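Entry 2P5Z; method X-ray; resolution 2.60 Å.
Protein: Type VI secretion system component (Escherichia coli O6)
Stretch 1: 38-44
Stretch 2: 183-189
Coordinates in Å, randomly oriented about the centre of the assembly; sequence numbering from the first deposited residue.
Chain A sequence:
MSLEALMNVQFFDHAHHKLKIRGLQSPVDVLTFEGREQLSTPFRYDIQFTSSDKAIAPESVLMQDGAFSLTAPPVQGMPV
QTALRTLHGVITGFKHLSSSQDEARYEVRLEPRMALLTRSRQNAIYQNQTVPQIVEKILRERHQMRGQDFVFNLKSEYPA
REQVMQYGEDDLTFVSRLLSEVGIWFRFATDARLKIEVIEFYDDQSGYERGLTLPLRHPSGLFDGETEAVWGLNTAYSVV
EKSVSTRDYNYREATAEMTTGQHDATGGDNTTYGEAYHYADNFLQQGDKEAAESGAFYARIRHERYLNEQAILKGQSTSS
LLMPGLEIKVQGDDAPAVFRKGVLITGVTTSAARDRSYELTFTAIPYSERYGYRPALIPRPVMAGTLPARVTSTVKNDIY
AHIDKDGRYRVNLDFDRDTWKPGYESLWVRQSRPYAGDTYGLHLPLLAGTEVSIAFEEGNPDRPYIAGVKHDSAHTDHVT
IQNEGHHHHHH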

# COMPACT_ATOMS: atom_id res chain seq x y z
N GLN A 38 -0.55 -21.20 7.93
CA GLN A 38 -1.89 -20.72 7.67
C GLN A 38 -2.42 -21.46 6.45
O GLN A 38 -1.67 -21.73 5.52
CB GLN A 38 -1.84 -19.23 7.39
CG GLN A 38 -3.16 -18.52 7.35
CD GLN A 38 -2.97 -17.09 6.91
OE1 GLN A 38 -1.84 -16.60 6.88
NE2 GLN A 38 -4.05 -16.43 6.54
N LEU A 39 -3.70 -21.81 6.49
CA LEU A 39 -4.41 -22.38 5.36
C LEU A 39 -4.28 -21.53 4.10
O LEU A 39 -4.28 -20.29 4.18
CB LEU A 39 -5.88 -22.49 5.71
CG LEU A 39 -6.19 -23.52 6.78
CD1 LEU A 39 -7.70 -23.54 7.02
CD2 LEU A 39 -5.69 -24.90 6.35
N SER A 40 -4.14 -22.21 2.95
CA SER A 40 -4.06 -21.59 1.62
C SER A 40 -2.93 -20.64 1.42
O SER A 40 -3.03 -19.74 0.60
CB SER A 40 -5.35 -20.86 1.21
OG SER A 40 -6.35 -21.81 0.95
N THR A 41 -1.85 -20.85 2.17
CA THR A 41 -0.62 -20.08 1.98
C THR A 41 0.55 -20.97 2.38
O THR A 41 0.40 -21.83 3.24
CB THR A 41 -0.63 -18.70 2.74
OG1 THR A 41 0.69 -18.37 3.16
CG2 THR A 41 -1.48 -18.74 3.93
N PRO A 42 1.70 -20.83 1.69
CA PRO A 42 2.84 -21.64 2.11
C PRO A 42 3.41 -21.18 3.45
O PRO A 42 3.53 -19.97 3.69
CB PRO A 42 3.86 -21.41 0.99
CG PRO A 42 3.48 -20.10 0.38
CD PRO A 42 1.99 -20.00 0.51
N PHE A 43 3.77 -22.13 4.31
CA PHE A 43 4.32 -21.81 5.62
C PHE A 43 5.65 -21.10 5.54
O PHE A 43 6.31 -21.14 4.50
CB PHE A 43 4.40 -23.03 6.56
CG PHE A 43 5.23 -24.17 6.04
CD1 PHE A 43 6.62 -24.17 6.17
CD2 PHE A 43 4.61 -25.28 5.47
CE1 PHE A 43 7.39 -25.25 5.70
CE2 PHE A 43 5.36 -26.36 5.00
CZ PHE A 43 6.75 -26.34 5.12
N ARG A 44 6.05 -20.45 6.63
CA ARG A 44 7.37 -19.80 6.68
C ARG A 44 8.02 -19.99 8.05
O ARG A 44 7.40 -19.70 9.07
CB ARG A 44 7.19 -18.33 6.36
CG ARG A 44 8.45 -17.63 6.01
CD ARG A 44 8.12 -16.33 5.36
NE ARG A 44 7.87 -15.26 6.32
CZ ARG A 44 7.64 -13.99 5.97
NH1 ARG A 44 7.62 -13.64 4.68
NH2 ARG A 44 7.43 -13.06 6.91
N GLY A 183 -13.12 -20.85 -4.27
CA GLY A 183 -13.22 -21.24 -2.87
C GLY A 183 -12.58 -22.57 -2.50
O GLY A 183 -13.00 -23.22 -1.54
N ILE A 184 -11.58 -22.99 -3.27
CA ILE A 184 -10.81 -24.19 -2.95
C ILE A 184 -9.69 -23.75 -2.01
O ILE A 184 -9.14 -22.65 -2.14
CB ILE A 184 -10.21 -24.88 -4.22
CG1 ILE A 184 -11.30 -25.54 -5.05
CG2 ILE A 184 -9.18 -25.97 -3.88
CD1 ILE A 184 -10.81 -26.00 -6.42
N TRP A 185 -9.38 -24.59 -1.03
CA TRP A 185 -8.32 -24.27 -0.11
C TRP A 185 -7.32 -25.40 0.02
O TRP A 185 -7.61 -26.54 -0.34
CB TRP A 185 -8.87 -23.90 1.26
CG TRP A 185 -9.78 -24.89 1.89
CD1 TRP A 185 -11.13 -24.98 1.71
CD2 TRP A 185 -9.42 -25.90 2.83
NE1 TRP A 185 -11.64 -26.01 2.47
CE2 TRP A 185 -10.61 -26.59 3.17
CE3 TRP A 185 -8.22 -26.31 3.41
CZ2 TRP A 185 -10.63 -27.66 4.07
CZ3 TRP A 185 -8.24 -27.39 4.31
CH2 TRP A 185 -9.44 -28.04 4.63
N PHE A 186 -6.15 -25.07 0.53
CA PHE A 186 -5.15 -26.08 0.78
C PHE A 186 -4.45 -26.02 2.14
O PHE A 186 -4.40 -24.98 2.81
CB PHE A 186 -4.13 -26.13 -0.36
CG PHE A 186 -3.38 -24.84 -0.59
CD1 PHE A 186 -3.90 -23.85 -1.41
CD2 PHE A 186 -2.13 -24.65 -0.02
CE1 PHE A 186 -3.19 -22.67 -1.65
CE2 PHE A 186 -1.40 -23.46 -0.25
CZ PHE A 186 -1.92 -22.49 -1.10
N ARG A 187 -3.89 -27.17 2.52
CA ARG A 187 -2.98 -27.24 3.64
C ARG A 187 -1.82 -28.14 3.30
O ARG A 187 -1.84 -28.87 2.31
CB ARG A 187 -3.69 -27.77 4.88
CG ARG A 187 -4.05 -29.23 4.85
CD ARG A 187 -5.05 -29.48 5.94
NE ARG A 187 -5.50 -30.86 5.99
CZ ARG A 187 -4.89 -31.81 6.68
NH1 ARG A 187 -3.79 -31.53 7.39
NH2 ARG A 187 -5.37 -33.05 6.65
N PHE A 188 -0.81 -28.12 4.16
CA PHE A 188 0.36 -28.95 3.98
C PHE A 188 0.31 -30.12 4.94
O PHE A 188 -0.25 -30.01 6.03
CB PHE A 188 1.62 -28.11 4.15
CG PHE A 188 1.80 -27.10 3.07
CD1 PHE A 188 2.54 -27.41 1.94
CD2 PHE A 188 1.21 -25.86 3.15
CE1 PHE A 188 2.69 -26.49 0.93
CE2 PHE A 188 1.35 -24.93 2.14
CZ PHE A 188 2.10 -25.25 1.03
N ALA A 189 0.84 -31.26 4.52
CA ALA A 189 0.87 -32.45 5.36
C ALA A 189 2.17 -33.15 5.10
O ALA A 189 2.88 -32.83 4.14
CB ALA A 189 -0.31 -33.36 5.05
O HOH W 1 -6.60 -21.73 -1.85

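The contact between these two stretches, far apart in sequence, is organised around Ser 40 and Phe 186, which are joined by two hydrogen bonds. The backbone N of Ser 40 donates to the carbonyl O of Phe 186 at 2.8 Å with an N-H...O angle of 164°, a short and nearly straight bond. In return, the backbone N of Phe 186 donates to OG of Ser 40 at 3.3 Å and 157°, a longer bond. Both backbone polar groups of Phe 186 are thus satisfied by one residue, although stretch 1 forms no regular strand here: the serine hydroxyl accepts the hydrogen bond from the N-H that a backbone carbonyl would accept in a sheet. Serine suits the place because its short side chain, with chi1 in the m well, brings an oxygen close to the strand without bulk; the same OG lies 3.3 Å from CB of Trp 185.

A water extends this polar patch. It lies 2.8 Å from OG of Ser 40 and donates to O of Ile 184 at 2.7 Å. OG and the carbonyl O of Ile 184 are 4.2 Å apart, too far for a direct bond, and the water bridges the gap.

Ser 40 comes to this position through a type II beta turn running from Gln 38 to Thr 41, closed by a weak hydrogen bond from N of Thr 41 to O of Gln 38 at 3.5 Å. Ser 40 is the third residue of the turn and has the positive phi (60°) typical of that position. The turn also lays backbone over an aromatic face. CA of Ser 40 is 3.5 Å from the centroid of the Phe 186 ring and only 11° off the ring normal, a CH-pi contact. Phe 186 reaches it with chi1 in the p well: its CA-to-CB bond points sideways, but the end of the side chain comes nearer to the turn. A flat ring serves well here, offering a broad surface to backbone atoms at close range.

Apolar packing continues beyond this centre. Leu 39, a buried residue, also leaves its backbone sideways while its end approaches the strand; CD2 lies 3.8 Å from CB of Arg 187 and 4.1 Å from CZ3 of Trp 185. Leucine suits the place because its apolar side chain is long enough for one methyl, CD2, to reach both neighbours. The end of Arg 187 leads away, so its charged group takes no part in the contact.

Farther along, the CA-to-CB bond of Phe 188 points toward stretch 1. Its edge meets the carbonyl O of Thr 41, with CE2 3.4 Å from that oxygen, while its CZ lies 4.2 Å from CB of Pro 42, whose ring supplies a compact apolar surface. Phe 43, buried and with chi1 in the p well, turns its edge toward the face of Phe 188. The planes are at 79° and the centroids 5.5 Å apart, with CE2 of Phe 43 lying 4.1 Å from CG of Phe 188. Together the stretches bury 408 Å², both sides summed.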